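Local coordinates for protein TRAP dicarboxylate transporter, DctP subunit (Anaerococcus prevoti, PDB 4N91) that binds D-glucuronate, in both its alpha and beta forms, and probably serves as the solute-binding component of a TRAP transporter, at residues 50-55 against 260-265; 109-114 against 323-328; 232-237 against 295-300. One frame throughout, in Å; residues are numbered along the deposited sequence. Where two conformers were deposited one is given.

The three contacts lie in different parts of the chain. Interaction 1 is a buried helix-helix contact, away from the sugar site. Its apolar rings sit beside one tyrosine-carboxylate bond. Interaction 2 is also buried, but wholly apolar: a loop meets helix 322-334 through aliphatic branches and the rings of a tyrosine and a phenylalanine. Interaction 3 is only partly buried. It is an edge-strand pairing with backbone bonds, water and an aromatic cluster. Interactions 1 and 3 are linked along the chain, since helix 256-290 is followed by strand 294-296, yet they lie on opposite sides of the chain's centre. Interactions 2 and 3 touch directly, with Y113 OH 2.7 Å from D235 O.

Interaction 1 (50-55 against 260-265); sequences LAFEEY and KVFDEG
Y55 and F52 of helix 44-60 reach across to helix 256-290. The two segments run nearly antiparallel, at 152°, with axes 9.3 Å apart.

The polar contact is one hydrogen bond. Y55 OH donates to E264 OE1 at 2.5 Å, a short distance. The hydroxyl meets this oxygen from above the carboxylate plane, and the tyrosine ring stands 82° from that plane. E264 OE1 also has a long, weak ion pair with K59.

The apolar contacts lie on both segments. F52 touches F262 through CZ, which is 3.7 Å from F262 CD1. V261 CG1 approaches Y55 CE2 at 4.0 Å. F262 also meets W250 and Y64 edge-to-face.

The G265 backbone meets both F52 and Y55. G265 O lies at the F52 ring edge, 3.5 Å from F52 CD1. G265 CA is 3.7 Å from Y55 CD2. F52 CG is anti to its backbone N (chi1 168°), which carries the ring out toward G265. With no side chain at G265, F52 and G265 come to 5.0 Å between their CA atoms.

F52 and F262 both also touch I66 of strand 64-69. The arrangement is that of two near-antiparallel helices packed beside a sheet strand in an alpha/beta periplasmic binding-protein fold.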
loop_
_atom_site.group_PDB
_atom_site.type_symbol
_atom_site.label_atom_id
_atom_site.label_comp_id
_atom_site.label_asym_id
_atom_site.label_seq_id
_atom_site.Cartn_x
_atom_site.Cartn_y
_atom_site.Cartn_z
ATOM N N LEU A 50 -5.513 -3.081 -16.222
ATOM C CA LEU A 50 -6.013 -3.123 -17.587
ATOM C C LEU A 50 -4.954 -3.791 -18.483
ATOM O O LEU A 50 -5.283 -4.544 -19.403
ATOM C CB LEU A 50 -6.337 -1.729 -18.112
ATOM C CG LEU A 50 -7.596 -1.064 -17.533
ATOM C CD1 LEU A 50 -7.790 0.298 -18.176
ATOM C CD2 LEU A 50 -8.819 -1.945 -17.738
ATOM N N ALA A 51 -3.683 -3.519 -18.218
ATOM C CA ALA A 51 -2.601 -4.161 -18.998
ATOM C C ALA A 51 -2.555 -5.675 -18.727
ATOM O O ALA A 51 -2.387 -6.496 -19.637
ATOM C CB ALA A 51 -1.280 -3.512 -18.680
ATOM N N PHE A 52 -2.725 -6.042 -17.466
ATOM C CA PHE A 52 -2.886 -7.441 -17.068
ATOM C C PHE A 52 -4.014 -8.121 -17.850
ATOM O O PHE A 52 -3.824 -9.209 -18.432
ATOM C CB PHE A 52 -3.162 -7.491 -15.560
ATOM C CG PHE A 52 -3.635 -8.836 -15.055
ATOM C CD1 PHE A 52 -2.755 -9.889 -14.911
ATOM C CD2 PHE A 52 -4.963 -9.028 -14.705
ATOM C CE1 PHE A 52 -3.190 -11.139 -14.438
ATOM C CE2 PHE A 52 -5.401 -10.271 -14.224
ATOM C CZ PHE A 52 -4.515 -11.319 -14.102
ATOM N N GLU A 53 -5.183 -7.477 -17.871
ATOM C CA GLU A 53 -6.341 -8.023 -18.557
ATOM C C GLU A 53 -6.047 -8.217 -20.034
ATOM O O GLU A 53 -6.342 -9.267 -20.617
ATOM C CB GLU A 53 -7.536 -7.102 -18.391
ATOM C CG GLU A 53 -8.725 -7.473 -19.249
ATOM C CD GLU A 53 -9.920 -6.604 -18.970
ATOM O OE1 GLU A 53 -9.842 -5.786 -18.033
ATOM O OE2 GLU A 53 -10.939 -6.741 -19.682
ATOM N N GLU A 54 -5.455 -7.206 -20.652
ATOM C CA GLU A 54 -5.180 -7.287 -22.072
ATOM C C GLU A 54 -4.139 -8.381 -22.367
ATOM O O GLU A 54 -4.265 -9.148 -23.334
ATOM C CB GLU A 54 -4.692 -5.939 -22.580
ATOM C CG GLU A 54 -4.523 -5.917 -24.104
ATOM C CD GLU A 54 -4.054 -4.575 -24.620
ATOM O OE1 GLU A 54 -3.779 -3.688 -23.781
ATOM O OE2 GLU A 54 -3.960 -4.409 -25.861
ATOM N N TYR A 55 -3.107 -8.460 -21.539
ATOM C CA TYR A 55 -2.081 -9.467 -21.735
ATOM C C TYR A 55 -2.687 -10.862 -21.689
ATOM O O TYR A 55 -2.453 -11.686 -22.581
ATOM C CB TYR A 55 -0.965 -9.352 -20.698
ATOM C CG TYR A 55 0.075 -10.423 -20.883
ATOM C CD1 TYR A 55 1.104 -10.258 -21.808
ATOM C CD2 TYR A 55 0.021 -11.610 -20.172
ATOM C CE1 TYR A 55 2.048 -11.241 -21.998
ATOM C CE2 TYR A 55 0.963 -12.605 -20.361
ATOM C CZ TYR A 55 1.974 -12.413 -21.279
ATOM O OH TYR A 55 2.913 -13.405 -21.483
ATOM N N LYS A 260 1.075 -20.213 -16.292
ATOM C CA LYS A 260 2.240 -19.516 -16.818
ATOM C C LYS A 260 1.841 -18.153 -17.392
ATOM O O LYS A 260 2.533 -17.150 -17.191
ATOM C CB LYS A 260 2.961 -20.377 -17.854
ATOM C CG LYS A 260 3.753 -21.480 -17.181
ATOM C CD LYS A 260 4.230 -22.519 -18.164
ATOM C CE LYS A 260 5.250 -23.433 -17.521
ATOM N NZ LYS A 260 5.423 -24.671 -18.319
ATOM N N VAL A 261 0.697 -18.110 -18.063
ATOM C CA VAL A 261 0.220 -16.866 -18.653
ATOM C C VAL A 261 -0.204 -15.889 -17.559
ATOM O O VAL A 261 0.141 -14.707 -17.608
ATOM C CB VAL A 261 -0.925 -17.100 -19.643
ATOM C CG1 VAL A 261 -1.526 -15.777 -20.076
ATOM C CG2 VAL A 261 -0.418 -17.920 -20.860
ATOM N N PHE A 262 -0.951 -16.361 -16.568
ATOM C CA PHE A 262 -1.302 -15.467 -15.463
ATOM C C PHE A 262 -0.071 -14.926 -14.757
ATOM O O PHE A 262 -0.037 -13.737 -14.404
ATOM C CB PHE A 262 -2.243 -16.147 -14.463
ATOM C CG PHE A 262 -3.671 -16.073 -14.862
ATOM C CD1 PHE A 262 -4.459 -15.027 -14.448
ATOM C CD2 PHE A 262 -4.228 -17.043 -15.677
ATOM C CE1 PHE A 262 -5.776 -14.964 -14.818
ATOM C CE2 PHE A 262 -5.544 -16.972 -16.051
ATOM C CZ PHE A 262 -6.310 -15.932 -15.637
ATOM N N ASP A 263 0.939 -15.766 -14.555
ATOM C CA ASP A 263 2.156 -15.328 -13.877
ATOM C C ASP A 263 2.861 -14.226 -14.686
ATOM O O ASP A 263 3.321 -13.228 -14.131
ATOM C CB ASP A 263 3.103 -16.511 -13.626
ATOM C CG ASP A 263 2.600 -17.458 -12.528
ATOM O OD1 ASP A 263 1.593 -17.147 -11.863
ATOM O OD2 ASP A 263 3.221 -18.523 -12.328
ATOM N N GLU A 264 2.935 -14.412 -15.997
ATOM C CA GLU A 264 3.517 -13.407 -16.885
ATOM C C GLU A 264 2.697 -12.129 -16.790
ATOM O O GLU A 264 3.240 -11.014 -16.746
ATOM C CB GLU A 264 3.543 -13.919 -18.329
ATOM C CG GLU A 264 4.536 -15.037 -18.599
ATOM C CD GLU A 264 4.326 -15.720 -19.969
ATOM O OE1 GLU A 264 3.184 -15.717 -20.491
ATOM O OE2 GLU A 264 5.310 -16.264 -20.526
ATOM N N GLY A 265 1.377 -12.289 -16.724
ATOM C CA GLY A 265 0.499 -11.147 -16.561
ATOM C C GLY A 265 0.752 -10.368 -15.292
ATOM O O GLY A 265 0.670 -9.148 -15.298
#

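Interaction 2 (109-114 against 323-328); sequences FNLPYL and PFYDAI
The loop 109-114 comes nearest to segment 323-328 at L114 and I328, whose CA atoms are 8.1 Å apart. Segment 109-114 is irregular and lies between helix 96-99 and helix 118-125. Segment 323-328 is helical and belongs to helix 322-334. Side chains therefore bridge the gap.

L114 carries much of the contact. Its CG lies anti to the backbone N (chi1 173°). CD1 meets the Y325 ring, 3.6 Å from Y325 CE1 and nearly as close to Y325 CD1, and also nears I328 CG2. The L114 and Y325 side chains slide past each other in opposite directions. L114 CD2 meets I328 CD1 at 3.9 Å, and these two side chains cross at about a right angle.

Two longer contacts add to it. L111 CD1 is 4.2 Å from Y325 CD1, and its side chain crosses that of Y325 at about a right angle. F109 CE1 lies 4.3 Å from I328 CD1. The I328 methyl thus meets both L114 and F109, while the tyrosine ring meets both leucines.

F109 and I328 both also pack on V124 of helix 118-125, and L111 touches V314 of helix 301-317. L114 O accepts a hydrogen bond from N332, further along helix 322-334. The F109 side chain is about 13 Å from the bound glucuronate. The contact is an apolar loop-to-helix junction in this solute-binding protein, joining the loop after helix 96-99 to the last helix of the modelled chain.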
loop_
_atom_site.group_PDB
_atom_site.type_symbol
_atom_site.label_atom_id
_atom_site.label_comp_id
_atom_site.label_asym_id
_atom_site.label_seq_id
_atom_site.Cartn_x
_atom_site.Cartn_y
_atom_site.Cartn_z
ATOM N N PHE A 109 7.062 -5.152 6.297
ATOM C CA PHE A 109 7.068 -3.987 5.392
ATOM C C PHE A 109 6.248 -2.801 5.916
ATOM O O PHE A 109 6.161 -1.771 5.251
ATOM C CB PHE A 109 6.585 -4.352 3.993
ATOM C CG PHE A 109 7.340 -5.475 3.357
ATOM C CD1 PHE A 109 8.725 -5.483 3.328
ATOM C CD2 PHE A 109 6.666 -6.535 2.784
ATOM C CE1 PHE A 109 9.397 -6.530 2.736
ATOM C CE2 PHE A 109 7.352 -7.584 2.196
ATOM C CZ PHE A 109 8.706 -7.584 2.191
ATOM N N ASN A 110 5.648 -2.945 7.088
ATOM C CA ASN A 110 4.928 -1.838 7.742
ATOM C C ASN A 110 5.775 -1.076 8.755
ATOM O O ASN A 110 5.310 -0.096 9.342
ATOM C CB ASN A 110 3.663 -2.357 8.422
ATOM C CG ASN A 110 2.676 -2.914 7.422
ATOM O OD1 ASN A 110 2.658 -2.477 6.269
ATOM N ND2 ASN A 110 1.897 -3.908 7.831
ATOM N N LEU A 111 7.021 -1.495 8.948
ATOM C CA LEU A 111 7.898 -0.823 9.899
ATOM C C LEU A 111 8.227 0.588 9.410
ATOM O O LEU A 111 8.579 0.770 8.261
ATOM C CB LEU A 111 9.198 -1.612 10.083
ATOM C CG LEU A 111 9.047 -2.994 10.724
ATOM C CD1 LEU A 111 10.394 -3.727 10.759
ATOM C CD2 LEU A 111 8.471 -2.846 12.119
ATOM N N PRO A 112 8.128 1.588 10.290
ATOM C CA PRO A 112 8.513 2.949 9.919
ATOM C C PRO A 112 10.015 3.093 9.712
ATOM O O PRO A 112 10.817 2.432 10.403
ATOM C CB PRO A 112 8.085 3.784 11.130
ATOM C CG PRO A 112 7.207 2.902 11.941
ATOM C CD PRO A 112 7.622 1.511 11.668
ATOM N N TYR A 113 10.373 3.935 8.747
ATOM C CA TYR A 113 11.758 4.267 8.463
ATOM C C TYR A 113 12.593 3.016 8.286
ATOM O O TYR A 113 13.702 2.899 8.811
ATOM C CB TYR A 113 12.302 5.176 9.558
ATOM C CG TYR A 113 11.545 6.470 9.600
ATOM C CD1 TYR A 113 11.658 7.385 8.566
ATOM C CD2 TYR A 113 10.679 6.768 10.638
ATOM C CE1 TYR A 113 10.953 8.570 8.581
ATOM C CE2 TYR A 113 9.975 7.943 10.666
ATOM C CZ TYR A 113 10.104 8.840 9.629
ATOM O OH TYR A 113 9.379 10.019 9.639
ATOM N N LEU A 114 12.044 2.096 7.510
ATOM C CA LEU A 114 12.671 0.812 7.277
ATOM C C LEU A 114 13.631 0.909 6.114
ATOM O O LEU A 114 14.753 0.398 6.185
ATOM C CB LEU A 114 11.603 -0.247 6.997
ATOM C CG LEU A 114 12.123 -1.605 6.562
ATOM C CD1 LEU A 114 12.934 -2.224 7.696
ATOM C CD2 LEU A 114 10.951 -2.486 6.157
ATOM N N PRO A 323 15.496 -12.236 10.103
ATOM C CA PRO A 323 16.306 -12.501 8.905
ATOM C C PRO A 323 15.883 -11.672 7.684
ATOM O O PRO A 323 16.724 -11.347 6.832
ATOM C CB PRO A 323 16.108 -14.009 8.670
ATOM C CG PRO A 323 14.884 -14.347 9.408
ATOM C CD PRO A 323 14.800 -13.437 10.580
ATOM N N PHE A 324 14.601 -11.319 7.611
ATOM C CA PHE A 324 14.114 -10.417 6.568
ATOM C C PHE A 324 14.660 -9.012 6.792
ATOM O O PHE A 324 15.136 -8.345 5.863
ATOM C CB PHE A 324 12.585 -10.391 6.538
ATOM C CG PHE A 324 11.981 -11.720 6.197
ATOM C CD1 PHE A 324 11.861 -12.127 4.878
ATOM C CD2 PHE A 324 11.567 -12.577 7.196
ATOM C CE1 PHE A 324 11.308 -13.348 4.564
ATOM C CE2 PHE A 324 11.029 -13.807 6.891
ATOM C CZ PHE A 324 10.914 -14.201 5.572
ATOM N N TYR A 325 14.592 -8.568 8.041
ATOM C CA TYR A 325 15.168 -7.278 8.415
ATOM C C TYR A 325 16.652 -7.205 8.079
ATOM O O TYR A 325 17.099 -6.200 7.531
ATOM C CB TYR A 325 14.941 -7.032 9.897
ATOM C CG TYR A 325 15.298 -5.644 10.371
ATOM C CD1 TYR A 325 14.421 -4.578 10.200
ATOM C CD2 TYR A 325 16.484 -5.408 11.033
ATOM C CE1 TYR A 325 14.741 -3.307 10.661
ATOM C CE2 TYR A 325 16.808 -4.144 11.499
ATOM C CZ TYR A 325 15.947 -3.109 11.318
ATOM O OH TYR A 325 16.323 -1.866 11.792
ATOM N N ASP A 326 17.406 -8.273 8.383
ATOM C CA ASP A 326 18.841 -8.322 8.043
ATOM C C ASP A 326 19.067 -8.143 6.550
ATOM O O ASP A 326 19.972 -7.411 6.130
ATOM C CB ASP A 326 19.476 -9.645 8.462
ATOM C CG ASP A 326 19.505 -9.842 9.960
ATOM O OD1 ASP A 326 19.425 -8.851 10.715
ATOM O OD2 ASP A 326 19.604 -11.010 10.377
ATOM N N ALA A 327 18.256 -8.826 5.753
ATOM C CA ALA A 327 18.408 -8.793 4.313
ATOM C C ALA A 327 18.097 -7.400 3.793
ATOM O O ALA A 327 18.762 -6.899 2.894
ATOM C CB ALA A 327 17.506 -9.836 3.661
ATOM N N ILE A 328 17.075 -6.774 4.367
ATOM C CA ILE A 328 16.709 -5.403 3.996
ATOM C C ILE A 328 17.859 -4.446 4.298
ATOM O O ILE A 328 18.165 -3.547 3.504
ATOM C CB ILE A 328 15.424 -4.984 4.711
ATOM C CG1 ILE A 328 14.247 -5.749 4.110
ATOM C CG2 ILE A 328 15.205 -3.477 4.619
ATOM C CD1 ILE A 328 12.972 -5.628 4.897
#

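Interaction 3 (232-237 against 295-300); sequences YSYDMH and FIYPDQ
Strand 231-238 pairs in parallel with strand 294-296, at the sheet edge: Y232 bridges F295 and S233 bridges I296. I296 N donates to Y232 O at 2.8 Å. I296 O then accepts from Y234 N at 2.9 Å, with an almost straight N-H...O angle of 176°. Beyond these bridges, Q300 NE2 reaches Y234 O at 3.2 Å. A water also donates to Y234 O and to P298 O, joining the two segments.

Y232, Y234, F295 and Y297 form an aromatic cluster. F295 CD1 touches two tyrosines, 3.6 Å from Y232 CD1 and 3.5 Å from Y234 CE2. The Y234 and Y297 rings lie side by side, with planes only 13° apart, but are slid so that they barely overlap. S233 has two conformers. In one, OG is anti to the backbone N (chi1 179°) and lies 3.1 Å from P298 CG, so this contact is doubtful.

Outside partners position these groups. Y232 OH bonds N215 O, and Y234 OH bonds E217. In the same S233 conformer, OG bonds V163 O. D235 OD1 accepts from F156 N. Within the strand, H237 ND1 makes a His-carboxylate bond to D235 OD2, of doubtful length, and H237 NE2 meets E214.

Y234 O is thus gripped by both an amide and a water where regular pairing has ended. Polar bonds extend the strand contact into the loop. The Y232 hydroxyl also ties its strand to the backbone of N215, a glucuronate-binding residue on strand 212-215.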
loop_
_atom_site.group_PDB
_atom_site.type_symbol
_atom_site.label_atom_id
_atom_site.label_comp_id
_atom_site.label_asym_id
_atom_site.label_seq_id
_atom_site.Cartn_x
_atom_site.Cartn_y
_atom_site.Cartn_z
ATOM N N TYR A 232 1.005 19.501 3.590
ATOM C CA TYR A 232 1.538 18.165 3.363
ATOM C C TYR A 232 2.999 18.189 3.743
ATOM O O TYR A 232 3.793 18.891 3.120
ATOM C CB TYR A 232 1.344 17.729 1.916
ATOM C CG TYR A 232 1.741 16.283 1.619
ATOM C CD1 TYR A 232 3.056 15.926 1.430
ATOM C CD2 TYR A 232 0.786 15.292 1.497
ATOM C CE1 TYR A 232 3.425 14.622 1.137
ATOM C CE2 TYR A 232 1.150 13.967 1.226
ATOM C CZ TYR A 232 2.486 13.654 1.036
ATOM O OH TYR A 232 2.861 12.375 0.763
ATOM N N SER A 233 3.343 17.416 4.768
ATOM C CA SER A 233 4.650 17.475 5.396
ATOM C C SER A 233 5.440 16.165 5.211
ATOM O O SER A 233 5.068 15.138 5.753
ATOM C CB SER A 233 4.481 17.781 6.883
ATOM O OG SER A 233 5.735 17.826 7.548
ATOM N N TYR A 234 6.537 16.231 4.463
ATOM C CA TYR A 234 7.272 15.060 4.029
ATOM C C TYR A 234 8.109 14.402 5.121
ATOM O O TYR A 234 9.351 14.388 5.054
ATOM C CB TYR A 234 8.162 15.434 2.852
ATOM C CG TYR A 234 7.497 15.480 1.480
ATOM C CD1 TYR A 234 7.203 14.307 0.799
ATOM C CD2 TYR A 234 7.213 16.674 0.844
ATOM C CE1 TYR A 234 6.639 14.320 -0.442
ATOM C CE2 TYR A 234 6.625 16.692 -0.416
ATOM C CZ TYR A 234 6.363 15.500 -1.057
ATOM O OH TYR A 234 5.827 15.502 -2.311
ATOM N N ASP A 235 7.438 13.861 6.123
ATOM C CA ASP A 235 8.137 13.098 7.141
ATOM C C ASP A 235 8.488 11.698 6.615
ATOM O O ASP A 235 9.391 11.050 7.137
ATOM C CB ASP A 235 7.331 13.021 8.421
ATOM C CG ASP A 235 6.093 12.177 8.279
ATOM O OD1 ASP A 235 5.253 12.545 7.442
ATOM O OD2 ASP A 235 5.958 11.156 9.003
HETATM N N MSE A 236 7.756 11.248 5.592
HETATM C CA MSE A 236 8.018 9.984 4.875
HETATM C C MSE A 236 8.254 8.783 5.815
HETATM O O MSE A 236 9.272 8.060 5.727
HETATM C CB MSE A 236 9.185 10.183 3.894
HETATM C CG MSE A 236 8.863 11.189 2.800
HETATM SE SE MSE A 236 10.400 11.643 1.691
HETATM C CE MSE A 236 10.565 9.921 0.802
ATOM N N HIS A 237 7.279 8.535 6.682
ATOM C CA HIS A 237 7.449 7.559 7.750
ATOM C C HIS A 237 7.419 6.123 7.284
ATOM O O HIS A 237 8.005 5.257 7.938
ATOM C CB HIS A 237 6.440 7.753 8.881
ATOM C CG HIS A 237 5.035 7.983 8.425
ATOM N ND1 HIS A 237 4.476 9.239 8.398
ATOM C CD2 HIS A 237 4.059 7.132 8.026
ATOM C CE1 HIS A 237 3.231 9.162 7.976
ATOM N NE2 HIS A 237 2.950 7.897 7.748
ATOM N N PHE A 295 3.666 22.239 0.447
ATOM C CA PHE A 295 4.534 21.144 0.819
ATOM C C PHE A 295 5.576 21.635 1.820
ATOM O O PHE A 295 6.183 22.690 1.647
ATOM C CB PHE A 295 5.169 20.514 -0.428
ATOM C CG PHE A 295 4.182 19.792 -1.293
ATOM C CD1 PHE A 295 3.749 18.533 -0.938
ATOM C CD2 PHE A 295 3.684 20.363 -2.444
ATOM C CE1 PHE A 295 2.843 17.850 -1.701
ATOM C CE2 PHE A 295 2.750 19.699 -3.215
ATOM C CZ PHE A 295 2.326 18.426 -2.845
ATOM N N ILE A 296 5.712 20.887 2.898
ATOM C CA ILE A 296 6.682 21.146 3.946
ATOM C C ILE A 296 7.712 20.019 3.991
ATOM O O ILE A 296 7.378 18.857 3.720
ATOM C CB ILE A 296 5.961 21.264 5.306
ATOM C CG1 ILE A 296 4.962 22.428 5.256
ATOM C CG2 ILE A 296 6.965 21.448 6.428
ATOM C CD1 ILE A 296 4.011 22.444 6.425
ATOM N N TYR A 297 8.969 20.380 4.294
ATOM C CA TYR A 297 10.079 19.423 4.324
ATOM C C TYR A 297 10.695 19.406 5.703
ATOM O O TYR A 297 11.727 20.051 5.941
ATOM C CB TYR A 297 11.114 19.796 3.243
ATOM C CG TYR A 297 10.467 19.879 1.884
ATOM C CD1 TYR A 297 10.348 18.760 1.091
ATOM C CD2 TYR A 297 9.912 21.065 1.429
ATOM C CE1 TYR A 297 9.721 18.829 -0.148
ATOM C CE2 TYR A 297 9.281 21.137 0.192
ATOM C CZ TYR A 297 9.187 20.002 -0.581
ATOM O OH TYR A 297 8.552 20.066 -1.806
ATOM N N PRO A 298 10.063 18.683 6.636
ATOM C CA PRO A 298 10.499 18.725 8.026
ATOM C C PRO A 298 11.760 17.905 8.255
ATOM O O PRO A 298 12.104 17.023 7.468
ATOM C CB PRO A 298 9.325 18.083 8.765
ATOM C CG PRO A 298 8.768 17.093 7.767
ATOM C CD PRO A 298 8.884 17.810 6.448
ATOM N N ASP A 299 12.435 18.205 9.353
ATOM C CA ASP A 299 13.507 17.374 9.853
ATOM C C ASP A 299 12.914 16.011 10.217
ATOM O O ASP A 299 12.015 15.921 11.047
ATOM C CB ASP A 299 14.091 18.069 11.070
ATOM C CG ASP A 299 15.231 17.300 11.699
ATOM O OD1 ASP A 299 15.671 16.264 11.142
ATOM O OD2 ASP A 299 15.684 17.761 12.761
ATOM N N GLN A 300 13.396 14.954 9.578
ATOM C CA GLN A 300 12.859 13.618 9.836
ATOM C C GLN A 300 13.338 13.010 11.148
ATOM O O GLN A 300 12.653 12.156 11.718
ATOM C CB GLN A 300 13.147 12.676 8.661
ATOM C CG GLN A 300 12.440 13.129 7.394
ATOM C CD GLN A 300 12.639 12.201 6.216
ATOM O OE1 GLN A 300 13.355 11.212 6.300
ATOM N NE2 GLN A 300 11.995 12.528 5.093
HETATM O O HOH W 1 11.467 16.182 4.899
HETATM O O HOH W 2 11.931 8.410 5.051
#